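Local coordinates for protein transcriptional regulator fur family (Xanthomonas campestris pv. campestris, PDB 7DH8) that probably represses zinc-uptake genes as a dimeric, zinc-dependent Fur-family regulator that binds DNA when its regulatory site is loaded with zinc, at residues 52-57 with 105-110; 44-49 with 84-89; 97-102 with 156-161; 114-119 with 129-134; 123-128 with 164-169. One frame throughout, in Å; residues are numbered along the deposited sequence.

Contact 1: 52-57 with 105-110. With ZN (zinc ion), chain B.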
# COMPACT_ATOMS: atom_id res chain seq x y z
N LEU A 52 -2.42 -21.63 -9.68
CA LEU A 52 -1.54 -21.69 -8.52
C LEU A 52 -1.87 -20.60 -7.50
O LEU A 52 -1.90 -20.85 -6.29
CB LEU A 52 -0.08 -21.57 -8.96
CG LEU A 52 0.51 -22.82 -9.67
CD1 LEU A 52 1.94 -22.54 -10.20
CD2 LEU A 52 0.47 -24.06 -8.77
N ILE A 53 -2.09 -19.36 -7.96
CA ILE A 53 -2.35 -18.30 -6.98
C ILE A 53 -3.68 -18.55 -6.28
O ILE A 53 -3.78 -18.48 -5.06
CB ILE A 53 -2.28 -16.91 -7.65
CG1 ILE A 53 -0.87 -16.60 -8.15
CG2 ILE A 53 -2.83 -15.75 -6.71
CD1 ILE A 53 -0.81 -15.40 -9.07
N ALA A 54 -4.71 -18.94 -7.05
CA ALA A 54 -6.03 -19.19 -6.49
C ALA A 54 -6.02 -20.32 -5.46
O ALA A 54 -6.80 -20.29 -4.50
CB ALA A 54 -7.02 -19.50 -7.61
N ASP A 55 -5.16 -21.31 -5.62
CA ASP A 55 -5.09 -22.49 -4.77
C ASP A 55 -4.33 -22.27 -3.47
O ASP A 55 -4.45 -23.10 -2.56
CB ASP A 55 -4.37 -23.65 -5.49
CG ASP A 55 -5.32 -24.63 -6.14
OD1 ASP A 55 -6.53 -24.62 -5.81
OD2 ASP A 55 -4.82 -25.43 -6.98
N ALA A 56 -3.56 -21.19 -3.36
CA ALA A 56 -2.69 -21.05 -2.20
C ALA A 56 -3.45 -20.61 -0.94
O ALA A 56 -3.10 -21.05 0.16
CB ALA A 56 -1.56 -20.07 -2.53
N GLY A 57 -4.46 -19.76 -1.06
CA GLY A 57 -5.16 -19.37 0.17
C GLY A 57 -4.31 -18.65 1.21
O GLY A 57 -4.65 -18.67 2.40
N PHE A 105 0.64 -11.53 -3.97
CA PHE A 105 -0.43 -11.58 -4.97
C PHE A 105 -1.54 -12.49 -4.49
O PHE A 105 -1.27 -13.49 -3.82
CB PHE A 105 0.08 -12.10 -6.30
CG PHE A 105 1.17 -11.24 -6.87
CD1 PHE A 105 2.47 -11.42 -6.49
CD2 PHE A 105 0.85 -10.15 -7.71
CE1 PHE A 105 3.48 -10.61 -7.00
CE2 PHE A 105 1.83 -9.32 -8.20
CZ PHE A 105 3.16 -9.54 -7.85
N VAL A 106 -2.78 -12.18 -4.88
CA VAL A 106 -3.94 -12.96 -4.46
C VAL A 106 -4.87 -12.97 -5.67
O VAL A 106 -4.87 -12.03 -6.47
CB VAL A 106 -4.71 -12.40 -3.19
CG1 VAL A 106 -3.98 -12.66 -1.88
CG2 VAL A 106 -5.08 -10.87 -3.35
N ALA A 107 -5.64 -14.04 -5.81
CA ALA A 107 -6.58 -14.10 -6.92
C ALA A 107 -7.79 -13.24 -6.58
O ALA A 107 -8.20 -13.12 -5.41
CB ALA A 107 -7.01 -15.54 -7.21
N CYS A 108 -8.35 -12.59 -7.60
CA CYS A 108 -9.59 -11.85 -7.35
C CYS A 108 -10.75 -12.83 -7.20
O CYS A 108 -10.99 -13.68 -8.06
CB CYS A 108 -9.88 -10.85 -8.46
SG CYS A 108 -11.53 -9.96 -8.20
N HIS A 109 -11.47 -12.69 -6.09
CA HIS A 109 -12.59 -13.56 -5.72
C HIS A 109 -13.77 -13.42 -6.70
O HIS A 109 -14.47 -14.41 -6.92
CB HIS A 109 -12.82 -13.44 -4.20
CG HIS A 109 -13.49 -12.16 -3.78
ND1 HIS A 109 -14.46 -12.11 -2.79
CD2 HIS A 109 -13.37 -10.89 -4.24
CE1 HIS A 109 -14.88 -10.86 -2.65
NE2 HIS A 109 -14.24 -10.11 -3.53
N HIS A 110 -14.00 -12.22 -7.30
CA HIS A 110 -14.99 -12.00 -8.36
C HIS A 110 -14.31 -11.28 -9.52
O HIS A 110 -14.01 -10.08 -9.45
CB HIS A 110 -16.08 -11.17 -7.68
CG HIS A 110 -17.01 -12.01 -6.87
ND1 HIS A 110 -17.72 -13.06 -7.42
CD2 HIS A 110 -17.27 -12.03 -5.54
CE1 HIS A 110 -18.40 -13.67 -6.47
NE2 HIS A 110 -18.14 -13.07 -5.32
ZN ZN B . -10.89 -8.33 -7.11
O HOH W 1 -5.48 -16.04 -3.72

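Contact 2: 44-49 with 84-89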
# COMPACT_ATOMS: atom_id res chain seq x y z
N PRO A 44 -2.31 -21.53 -21.50
CA PRO A 44 -1.99 -22.49 -20.43
C PRO A 44 -1.10 -21.91 -19.35
O PRO A 44 -1.28 -22.19 -18.16
CB PRO A 44 -1.28 -23.63 -21.17
CG PRO A 44 -1.16 -23.18 -22.61
CD PRO A 44 -2.21 -22.15 -22.83
N ILE A 45 -0.14 -21.08 -19.75
CA ILE A 45 0.75 -20.47 -18.77
C ILE A 45 -0.02 -19.51 -17.85
O ILE A 45 0.14 -19.55 -16.63
CB ILE A 45 1.90 -19.72 -19.47
CG1 ILE A 45 2.81 -20.70 -20.21
CG2 ILE A 45 2.69 -18.90 -18.46
CD1 ILE A 45 3.80 -20.04 -21.13
N ARG A 46 -0.87 -18.66 -18.43
CA ARG A 46 -1.67 -17.77 -17.59
C ARG A 46 -2.64 -18.55 -16.71
O ARG A 46 -2.97 -18.11 -15.60
CB ARG A 46 -2.45 -16.80 -18.47
CG ARG A 46 -1.61 -15.80 -19.18
CD ARG A 46 -2.34 -15.36 -20.44
NE ARG A 46 -1.81 -14.10 -20.93
CZ ARG A 46 -2.01 -13.65 -22.16
NH1 ARG A 46 -2.74 -14.35 -23.00
NH2 ARG A 46 -1.48 -12.49 -22.54
N ALA A 47 -3.12 -19.69 -17.21
CA ALA A 47 -4.08 -20.49 -16.45
C ALA A 47 -3.39 -21.18 -15.28
O ALA A 47 -3.95 -21.26 -14.18
CB ALA A 47 -4.74 -21.51 -17.38
N ASN A 48 -2.17 -21.69 -15.51
CA ASN A 48 -1.43 -22.34 -14.45
C ASN A 48 -0.95 -21.34 -13.41
O ASN A 48 -0.90 -21.67 -12.22
CB ASN A 48 -0.24 -23.13 -15.01
CG ASN A 48 0.38 -24.06 -13.98
OD1 ASN A 48 -0.33 -24.74 -13.23
ND2 ASN A 48 1.71 -24.10 -13.94
N VAL A 49 -0.59 -20.13 -13.82
CA VAL A 49 -0.24 -19.12 -12.84
C VAL A 49 -1.47 -18.74 -12.03
O VAL A 49 -1.44 -18.73 -10.79
CB VAL A 49 0.40 -17.90 -13.51
CG1 VAL A 49 0.54 -16.75 -12.53
CG2 VAL A 49 1.79 -18.28 -13.97
N TYR A 84 6.39 -14.12 -15.60
CA TYR A 84 6.17 -12.76 -15.10
C TYR A 84 5.25 -11.96 -16.02
O TYR A 84 4.51 -11.09 -15.55
CB TYR A 84 7.51 -12.07 -14.89
CG TYR A 84 8.24 -12.60 -13.66
CD1 TYR A 84 7.64 -12.54 -12.40
CD2 TYR A 84 9.50 -13.17 -13.76
CE1 TYR A 84 8.29 -13.03 -11.28
CE2 TYR A 84 10.16 -13.67 -12.64
CZ TYR A 84 9.55 -13.59 -11.40
OH TYR A 84 10.19 -14.09 -10.28
N ARG A 85 5.26 -12.25 -17.31
CA ARG A 85 4.32 -11.59 -18.20
C ARG A 85 2.92 -12.17 -18.08
O ARG A 85 1.93 -11.43 -18.23
CB ARG A 85 4.82 -11.65 -19.64
CG ARG A 85 5.80 -10.51 -19.92
CD ARG A 85 6.16 -10.43 -21.39
NE ARG A 85 6.77 -11.67 -21.86
CZ ARG A 85 8.07 -11.93 -21.78
NH1 ARG A 85 8.89 -11.03 -21.23
NH2 ARG A 85 8.56 -13.08 -22.24
N ALA A 86 2.81 -13.46 -17.77
CA ALA A 86 1.49 -14.02 -17.46
C ALA A 86 0.90 -13.37 -16.21
O ALA A 86 -0.28 -12.99 -16.19
CB ALA A 86 1.59 -15.55 -17.30
N LEU A 87 1.72 -13.18 -15.17
CA LEU A 87 1.27 -12.43 -14.00
C LEU A 87 0.83 -11.01 -14.35
O LEU A 87 -0.23 -10.56 -13.89
CB LEU A 87 2.37 -12.41 -12.94
CG LEU A 87 2.03 -11.83 -11.57
CD1 LEU A 87 0.89 -12.56 -10.87
CD2 LEU A 87 3.25 -11.90 -10.71
N ASP A 88 1.63 -10.26 -15.12
CA ASP A 88 1.21 -8.92 -15.53
C ASP A 88 -0.17 -8.94 -16.21
O ASP A 88 -1.00 -8.07 -15.96
CB ASP A 88 2.21 -8.30 -16.50
CG ASP A 88 3.55 -7.96 -15.85
OD1 ASP A 88 3.60 -7.63 -14.65
OD2 ASP A 88 4.56 -7.99 -16.57
N PHE A 89 -0.39 -9.89 -17.12
CA PHE A 89 -1.67 -10.00 -17.81
C PHE A 89 -2.79 -10.18 -16.81
O PHE A 89 -3.80 -9.46 -16.85
CB PHE A 89 -1.62 -11.15 -18.81
CG PHE A 89 -2.97 -11.60 -19.27
CD1 PHE A 89 -3.57 -11.00 -20.35
CD2 PHE A 89 -3.64 -12.63 -18.61
CE1 PHE A 89 -4.81 -11.40 -20.77
CE2 PHE A 89 -4.88 -13.04 -19.03
CZ PHE A 89 -5.47 -12.43 -20.12

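Contact 3: 97-102 with 156-161. With ZN (zinc ion), chain B.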
# COMPACT_ATOMS: atom_id res chain seq x y z
N HIS A 97 -4.70 -9.56 -7.72
CA HIS A 97 -4.39 -8.29 -7.11
C HIS A 97 -3.01 -8.38 -6.51
O HIS A 97 -2.68 -9.39 -5.87
CB HIS A 97 -5.39 -7.90 -6.00
CG HIS A 97 -6.80 -7.73 -6.49
ND1 HIS A 97 -7.22 -6.56 -7.10
CD2 HIS A 97 -7.87 -8.55 -6.46
CE1 HIS A 97 -8.50 -6.68 -7.44
NE2 HIS A 97 -8.93 -7.87 -7.03
N LYS A 98 -2.23 -7.32 -6.66
CA LYS A 98 -1.00 -7.20 -5.92
C LYS A 98 -1.28 -6.41 -4.66
O LYS A 98 -1.78 -5.29 -4.74
CB LYS A 98 0.10 -6.50 -6.73
CG LYS A 98 1.49 -6.54 -5.97
CD LYS A 98 2.53 -5.69 -6.73
CE LYS A 98 3.77 -5.35 -5.87
NZ LYS A 98 4.85 -4.69 -6.71
N LEU A 99 -0.99 -7.01 -3.51
CA LEU A 99 -1.12 -6.34 -2.22
C LEU A 99 0.17 -5.57 -1.94
O LEU A 99 1.21 -6.17 -1.70
CB LEU A 99 -1.36 -7.36 -1.13
CG LEU A 99 -2.68 -8.12 -1.41
CD1 LEU A 99 -2.89 -9.22 -0.38
CD2 LEU A 99 -3.91 -7.12 -1.49
N GLU A 100 0.09 -4.24 -1.94
CA GLU A 100 1.31 -3.46 -1.86
C GLU A 100 1.97 -3.54 -0.51
O GLU A 100 3.20 -3.42 -0.45
CB GLU A 100 1.04 -2.00 -2.19
CG GLU A 100 0.39 -1.84 -3.50
CD GLU A 100 1.39 -1.87 -4.63
OE1 GLU A 100 2.59 -1.81 -4.32
OE2 GLU A 100 0.98 -1.95 -5.81
N SER A 101 1.21 -3.70 0.58
CA SER A 101 1.91 -3.65 1.87
C SER A 101 2.61 -4.96 2.24
O SER A 101 3.42 -4.96 3.18
CB SER A 101 0.96 -3.25 3.01
OG SER A 101 -0.05 -4.21 3.18
N VAL A 102 2.32 -6.07 1.55
CA VAL A 102 3.06 -7.32 1.81
C VAL A 102 3.79 -7.82 0.57
O VAL A 102 4.41 -8.87 0.64
CB VAL A 102 2.16 -8.44 2.37
CG1 VAL A 102 1.74 -8.13 3.80
CG2 VAL A 102 0.96 -8.69 1.45
N THR A 156 -5.08 1.98 -3.50
CA THR A 156 -4.54 0.93 -2.66
C THR A 156 -5.17 1.11 -1.30
O THR A 156 -4.92 2.14 -0.66
CB THR A 156 -3.01 1.04 -2.54
OG1 THR A 156 -2.43 0.83 -3.81
CG2 THR A 156 -2.50 -0.05 -1.56
N LEU A 157 -5.99 0.15 -0.88
CA LEU A 157 -6.76 0.23 0.35
C LEU A 157 -6.50 -1.08 1.09
O LEU A 157 -6.99 -2.15 0.73
CB LEU A 157 -8.27 0.45 0.11
CG LEU A 157 -8.55 1.57 -0.94
CD1 LEU A 157 -9.98 1.35 -1.44
CD2 LEU A 157 -8.36 2.93 -0.30
N GLU A 158 -5.69 -1.01 2.13
CA GLU A 158 -5.35 -2.25 2.83
C GLU A 158 -5.49 -1.99 4.32
O GLU A 158 -4.78 -1.15 4.88
CB GLU A 158 -3.95 -2.68 2.43
CG GLU A 158 -3.83 -2.86 0.89
CD GLU A 158 -2.42 -3.28 0.37
OE1 GLU A 158 -1.45 -3.30 1.13
OE2 GLU A 158 -2.32 -3.56 -0.83
N VAL A 159 -6.36 -2.71 4.97
CA VAL A 159 -6.60 -2.51 6.39
C VAL A 159 -5.76 -3.54 7.14
O VAL A 159 -5.90 -4.75 6.89
CB VAL A 159 -8.09 -2.63 6.71
CG1 VAL A 159 -8.33 -2.49 8.20
CG2 VAL A 159 -8.85 -1.54 5.93
N HIS A 160 -4.95 -3.07 8.09
CA HIS A 160 -4.14 -3.96 8.91
C HIS A 160 -4.72 -4.16 10.31
O HIS A 160 -5.56 -3.40 10.79
CB HIS A 160 -2.71 -3.43 9.05
CG HIS A 160 -2.13 -2.96 7.75
ND1 HIS A 160 -1.56 -3.83 6.83
CD2 HIS A 160 -2.02 -1.71 7.23
CE1 HIS A 160 -1.14 -3.12 5.78
NE2 HIS A 160 -1.43 -1.84 5.99
N GLY A 161 -4.23 -5.20 10.97
CA GLY A 161 -4.73 -5.59 12.28
C GLY A 161 -4.73 -7.11 12.36
O GLY A 161 -3.91 -7.80 11.70
ZN ZN B . -10.89 -8.33 -7.11

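Contact 4: 114-119 with 129-134. With ZN (zinc ion), chain B.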
# COMPACT_ATOMS: atom_id res chain seq x y z
N ALA A 114 -14.11 -6.24 -13.93
CA ALA A 114 -13.09 -5.58 -14.73
C ALA A 114 -11.85 -5.39 -13.86
O ALA A 114 -11.45 -6.32 -13.16
CB ALA A 114 -13.55 -4.25 -15.32
N GLN A 115 -11.23 -4.22 -13.90
CA GLN A 115 -10.24 -3.86 -12.90
C GLN A 115 -10.91 -2.84 -12.00
O GLN A 115 -11.76 -2.07 -12.44
CB GLN A 115 -8.93 -3.32 -13.48
CG GLN A 115 -8.96 -1.85 -13.97
CD GLN A 115 -7.83 -1.54 -14.97
OE1 GLN A 115 -8.05 -1.49 -16.19
NE2 GLN A 115 -6.62 -1.34 -14.46
N HIS A 116 -10.54 -2.86 -10.73
CA HIS A 116 -11.35 -2.21 -9.72
C HIS A 116 -10.48 -1.97 -8.52
O HIS A 116 -9.51 -2.69 -8.27
CB HIS A 116 -12.53 -3.10 -9.30
CG HIS A 116 -12.11 -4.46 -8.85
ND1 HIS A 116 -11.65 -5.42 -9.73
CD2 HIS A 116 -12.05 -5.03 -7.62
CE1 HIS A 116 -11.36 -6.53 -9.07
NE2 HIS A 116 -11.59 -6.31 -7.79
N SER A 117 -10.91 -1.04 -7.70
CA SER A 117 -10.25 -0.71 -6.46
C SER A 117 -11.14 -1.19 -5.33
O SER A 117 -12.36 -0.94 -5.37
CB SER A 117 -9.99 0.80 -6.39
OG SER A 117 -8.95 1.04 -7.33
N VAL A 118 -10.56 -1.93 -4.38
CA VAL A 118 -11.34 -2.52 -3.28
C VAL A 118 -10.47 -2.62 -2.03
O VAL A 118 -9.27 -2.82 -2.13
CB VAL A 118 -11.87 -3.92 -3.60
CG1 VAL A 118 -12.95 -3.88 -4.64
CG2 VAL A 118 -10.69 -4.89 -3.94
N PRO A 119 -11.06 -2.51 -0.85
CA PRO A 119 -10.31 -2.77 0.38
C PRO A 119 -9.99 -4.25 0.54
O PRO A 119 -10.77 -5.14 0.17
CB PRO A 119 -11.29 -2.32 1.49
CG PRO A 119 -12.33 -1.44 0.74
CD PRO A 119 -12.44 -2.08 -0.59
N ALA A 129 -5.67 -12.54 3.73
CA ALA A 129 -6.14 -11.32 3.09
C ALA A 129 -7.56 -11.52 2.61
O ALA A 129 -7.87 -12.49 1.91
CB ALA A 129 -5.26 -10.90 1.93
N VAL A 130 -8.45 -10.64 3.03
CA VAL A 130 -9.85 -10.75 2.63
C VAL A 130 -10.17 -9.56 1.75
O VAL A 130 -9.95 -8.41 2.16
CB VAL A 130 -10.79 -10.79 3.84
CG1 VAL A 130 -12.28 -10.84 3.34
CG2 VAL A 130 -10.50 -12.02 4.71
N GLU A 131 -10.79 -9.82 0.60
CA GLU A 131 -11.11 -8.81 -0.38
C GLU A 131 -12.55 -8.38 -0.18
O GLU A 131 -13.44 -9.21 -0.30
CB GLU A 131 -10.96 -9.35 -1.80
CG GLU A 131 -11.29 -8.24 -2.84
CD GLU A 131 -11.10 -8.70 -4.28
OE1 GLU A 131 -10.54 -9.79 -4.51
OE2 GLU A 131 -11.48 -7.93 -5.21
N LEU A 132 -12.79 -7.09 0.04
CA LEU A 132 -14.14 -6.57 0.17
C LEU A 132 -14.51 -5.83 -1.12
O LEU A 132 -13.73 -5.74 -2.07
CB LEU A 132 -14.23 -5.65 1.40
CG LEU A 132 -13.74 -6.23 2.74
CD1 LEU A 132 -14.08 -5.28 3.89
CD2 LEU A 132 -14.39 -7.60 2.99
N GLU A 133 -15.71 -5.30 -1.14
CA GLU A 133 -16.10 -4.29 -2.13
C GLU A 133 -16.90 -3.13 -1.55
O GLU A 133 -18.02 -3.35 -1.08
CB GLU A 133 -17.06 -4.85 -3.17
CG GLU A 133 -17.46 -3.86 -4.29
CD GLU A 133 -18.71 -3.04 -3.92
OE1 GLU A 133 -19.28 -3.32 -2.82
OE2 GLU A 133 -19.16 -2.17 -4.74
N ASP A 134 -16.31 -1.91 -1.53
CA ASP A 134 -17.01 -0.72 -0.99
C ASP A 134 -16.93 0.33 -2.11
O ASP A 134 -15.84 0.79 -2.44
CB ASP A 134 -16.26 -0.36 0.28
CG ASP A 134 -17.15 0.43 1.25
OD1 ASP A 134 -17.74 1.45 0.83
OD2 ASP A 134 -17.30 -0.02 2.42
ZN ZN B . -10.89 -8.33 -7.11
O HOH W 2 -14.77 -1.19 -3.82

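Contact 5: 123-128 with 164-169. With ZN (zinc ion), chain C.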
# COMPACT_ATOMS: atom_id res chain seq x y z
N CYS A 123 -4.35 -9.70 7.74
CA CYS A 123 -4.03 -9.94 9.13
C CYS A 123 -2.53 -9.78 9.29
O CYS A 123 -1.77 -10.36 8.53
CB CYS A 123 -4.47 -11.35 9.56
SG CYS A 123 -4.03 -11.73 11.25
N ASP A 124 -2.12 -9.04 10.32
CA ASP A 124 -0.70 -8.86 10.60
C ASP A 124 -0.03 -10.17 11.00
O ASP A 124 1.18 -10.32 10.80
CB ASP A 124 -0.51 -7.85 11.72
CG ASP A 124 -0.93 -6.43 11.33
OD1 ASP A 124 -1.06 -6.12 10.12
OD2 ASP A 124 -1.11 -5.62 12.27
N ARG A 125 -0.75 -11.11 11.62
CA ARG A 125 -0.07 -12.26 12.23
C ARG A 125 -0.07 -13.49 11.31
O ARG A 125 0.99 -14.09 11.08
CB ARG A 125 -0.74 -12.55 13.58
CG ARG A 125 -0.15 -13.83 14.32
CD ARG A 125 -0.57 -13.88 15.78
NE ARG A 125 -0.40 -12.58 16.40
CZ ARG A 125 -1.21 -12.14 17.35
NH1 ARG A 125 -2.20 -12.92 17.76
NH2 ARG A 125 -1.04 -10.92 17.88
N CYS A 126 -1.21 -13.85 10.73
CA CYS A 126 -1.31 -15.06 9.92
C CYS A 126 -1.27 -14.75 8.43
O CYS A 126 -1.24 -15.70 7.62
CB CYS A 126 -2.60 -15.82 10.26
SG CYS A 126 -4.16 -15.08 9.61
N HIS A 127 -1.30 -13.46 8.07
CA HIS A 127 -1.14 -12.92 6.71
C HIS A 127 -2.31 -13.24 5.80
O HIS A 127 -2.18 -13.05 4.59
CB HIS A 127 0.18 -13.40 6.06
CG HIS A 127 1.37 -13.31 6.98
ND1 HIS A 127 2.10 -14.41 7.39
CD2 HIS A 127 1.91 -12.25 7.63
CE1 HIS A 127 3.03 -14.04 8.24
NE2 HIS A 127 2.95 -12.72 8.39
N SER A 128 -3.43 -13.74 6.31
CA SER A 128 -4.60 -13.89 5.45
C SER A 128 -5.01 -12.52 4.91
O SER A 128 -4.80 -11.48 5.56
CB SER A 128 -5.82 -14.47 6.19
OG SER A 128 -6.19 -13.55 7.24
N ALA A 164 -10.22 -12.46 12.98
CA ALA A 164 -10.94 -12.96 14.14
C ALA A 164 -10.21 -14.10 14.82
O ALA A 164 -10.16 -14.17 16.05
CB ALA A 164 -12.33 -13.47 13.77
N LYS A 165 -9.67 -15.03 14.04
CA LYS A 165 -8.98 -16.19 14.64
C LYS A 165 -7.80 -15.74 15.50
O LYS A 165 -7.63 -16.17 16.64
CB LYS A 165 -8.44 -17.13 13.55
CG LYS A 165 -9.40 -18.12 13.03
CD LYS A 165 -10.51 -17.56 12.14
CE LYS A 165 -11.16 -18.74 11.41
NZ LYS A 165 -10.09 -19.40 10.57
N CYS A 166 -6.96 -14.85 14.95
CA CYS A 166 -5.78 -14.42 15.68
C CYS A 166 -6.14 -13.53 16.87
O CYS A 166 -5.49 -13.62 17.92
CB CYS A 166 -4.80 -13.69 14.75
SG CYS A 166 -4.02 -14.77 13.46
N ALA A 167 -7.16 -12.66 16.73
CA ALA A 167 -7.57 -11.85 17.86
C ALA A 167 -8.09 -12.70 19.00
O ALA A 167 -7.97 -12.32 20.17
CB ALA A 167 -8.64 -10.86 17.42
N ALA A 168 -8.69 -13.85 18.70
CA ALA A 168 -9.22 -14.70 19.74
C ALA A 168 -8.12 -15.54 20.42
O ALA A 168 -8.27 -15.90 21.57
CB ALA A 168 -10.31 -15.61 19.18
N ALA A 169 -7.02 -15.84 19.73
CA ALA A 169 -5.86 -16.54 20.30
C ALA A 169 -5.14 -15.63 21.29
O ALA A 169 -4.91 -14.44 20.96
CB ALA A 169 -4.89 -16.97 19.17
ZN ZN C . -4.88 -13.91 11.39

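Contact 1: 52-57 with 105-110
In the winged helix-turn-helix domain of this Fur-family regulator, the last turns of helix 44-56 lie across the second strand of the two-stranded wing. The axes of helix 52-56 and strand 105-107 cross almost perpendicularly, at -89°, and approach to 6.8 Å. Ile53 carries the packing: chi1 -65° sets CG1 beside the backbone N, which leaves CG2 anti to N. Ile53 CG2 presses on the strand backbone, 3.4 Å from Ala107 N. Ile53 CD1 ends the other branch, 4.4 Å from Phe105 CB, while the Phe105 ring turns away toward Leu87 and Met91 of helix 80-92. At the next residue, Ala54 CB meets Ala107 CB at 4.0 Å. No direct hydrogen bond joins the segments. A water accepts from Ala107 N and donates to Ile53 O, bridging the two backbones. Directly after the strand, Cys108 SG binds zinc at 2.1 Å, together with His97, His116 and Glu131. Helix-on-wing packing thus runs straight into a ligand of the Fur-family regulatory zinc site.

Contact 2: 44-49 with 84-89
Arg46 leaves helix 44-56 with CB directed at helix 80-92, and its course can be followed atom by atom. CG lies anti to the carbonyl carbon and touches the methyl of Ala86, with Arg46 CG and Ala86 CB 3.7 Å apart. From CG to NE the chain is extended, which carries it over one face of the Phe89 ring. Arg46 CD comes first, in a CH-pi contact 3.9 Å from the centroid of the Phe89 ring. Arg46 NE then sits above the rim of that face, 3.2 Å from Phe89 CG. Arg46 CZ completes a cation-pi interaction over the Phe89 ring, 17° off the ring normal. At the tip, Arg46 NH2 approaches Phe89 CD1 at 3.4 Å. NH1 turns instead to a weak hydrogen bond with Arg41 O. Guanidinium and ring planes are tilted by 31°, so the stack is inclined rather than flat. Beside it, Ala86 CB fits against Ile45 CG2 at 3.7 Å and, more loosely, Val49 CG2. The small alanine lies where the helices come nearest, their segment axes 8.9 Å apart and crossed at -74°. Both helices belong to the helical DNA-binding domain. The ring face would therefore stabilise the arginine charge without a counter-ion across this contact, while the aliphatic part of the same chain supplies apolar packing.

Contact 3: 97-102 with 156-161
Strand 97-99 ends in a turn at Glu100 and Ser101 that meets strand 156-160 obliquely, the touching parts running 49° apart, with no backbone-to-backbone bond between them. Glu158 bridges the gap: extended beyond CG, it presents its buried carboxylate to two successive backbone N-H groups. Glu158 OE2 receives Glu100 N at 2.7 Å and OE1 receives Ser101 N at 2.7 Å, each through the syn lone pair, along bent bonds of 136° and 145°. Glu158 OE1 also accepts from Ser101 OG at 2.6 Å on its anti lone pair. Three donors thus hold the carboxylate and would favour its ionised form. The turn belongs to the wing of the DNA-binding domain, whereas strand 156-160 lies in the dimerisation domain and pairs antiparallel with its counterpart in the second subunit, so the contact joins the two domains at the dimer interface. Ser101 OG also lies at the edge of the His160 ring, 3.0 Å from His160 CE1. His160 NE2 itself bonds Thr156 OG1 of the second subunit, and the reciprocal bond is made as well. Glu100, bent at chi2, lays CG across Thr156 CG2 at 3.9 Å. Within strand 96-99, His97 NE2 binds the zinc shared with Cys108, His116 and Glu131.

Contact 4: 114-119 with 129-134
Metal coordination dominates this contact: His116 NE2 binds the zinc at 2.2 Å and Glu131 OE2 binds it at 2.0 Å. The two side chains meet tip to tip, and the ring and carboxylate are nearly coplanar, their planes 10° apart. His116 NE2 and Glu131 OE2, 3.0 Å apart, share the metal, not a hydrogen bond. Glu131 reaches it by an extended chain, CG anti to the backbone N (chi1 -179°), and its OE1 takes a weak hydrogen bond from His109 N. His97 and Cys108 complete the four-ligand site.

Among backbone groups, Leu132 N donates to Pro119 O at 2.8 Å, almost straight at 171° and nearly along the C=O axis. This bond lies just beyond strand 129-131, next to its antiparallel neighbour 119-123. A water donates to Ser117 O and, weakly, to Asp134 O.

Van der Waals packing makes up the rest. Val118 CG2 lies 3.6 Å from Glu131 CG, and the Val118 CB methine rests on the carbonyl Leu132 O. Pro119 CB meets Leu132 CB at 4.4 Å, and Pro119 CG meets Asp134 CB at 4.1 Å; Asp134 N-caps helix 135-146 and forms a salt bridge with Arg144 of the second subunit. With a thiolate and a carboxylate among its ligands, the site would largely neutralise the zinc charge, and the ion joins the loop and Glu131 of the dimerisation domain to His97 of the wing.

Contact 5: 123-128 with 164-169
Cys123 SG is the best-held polar atom here, gripped by zinc at 2.3 Å, by two N-H groups of its own loop and by a further hydrogen bond to a residue flanking the segments. Arg125 N donates to Cys123 SG at 3.4 Å, and Cys126 N donates to the same sulfur at 3.6 Å, the latter almost perfectly straight at 177°. Such N-H...S bonds would spread the thiolate charge and fix the turn around the metal. Cys123 SG lies anti to its backbone N (chi1 177°). Cys126 instead places SG in the crowded position between N and the carbonyl carbon (chi1 74°), so both sulfurs converge on the zinc, which Cys126 SG binds at 2.2 Å. A weak bond from Ser128 N also reaches Cys126 SG.

From helix 164-168 comes Cys166, whose SG binds the ion at 2.4 Å. This sulfur approaches both loop cysteines, 3.8 Å from Cys123 SG and 3.7 Å from Cys126 CB. Arg125 runs alongside it, CB and CG grazing Cys166 SG, then bends at chi3 to bring NH1 to 3.4 Å from Cys166 O. Cys163, just ahead of the helix, supplies the fourth ligand, and Phe150 of the second subunit packs on Cys123. Two CxxC pairs, one between strands and one at the C-terminal helix, form the four-cysteine structural zinc site found in many Fur-family proteins.

From the N terminus, helix 44-56 enters contact 2 and then contact 1. Contact 2 closes first, at helix 80-92, and contact 1 closes later, at strand 104-107, so the two cross; they touch through Leu87. Contact 3 opens at strand 96-99, before contact 1 has closed, and crosses it as well. Contact 4 opens and closes within the span of contact 3. Contact 5 starts between the segments of contact 4 and ends beyond those of contact 3, crossing both. Contacts 1, 3 and 4 meet at one zinc, joining the DNA-binding and dimerisation domains, whereas contact 5 ties the C-terminal helix to the loop between strands 119-123 and 129-131 at the other zinc.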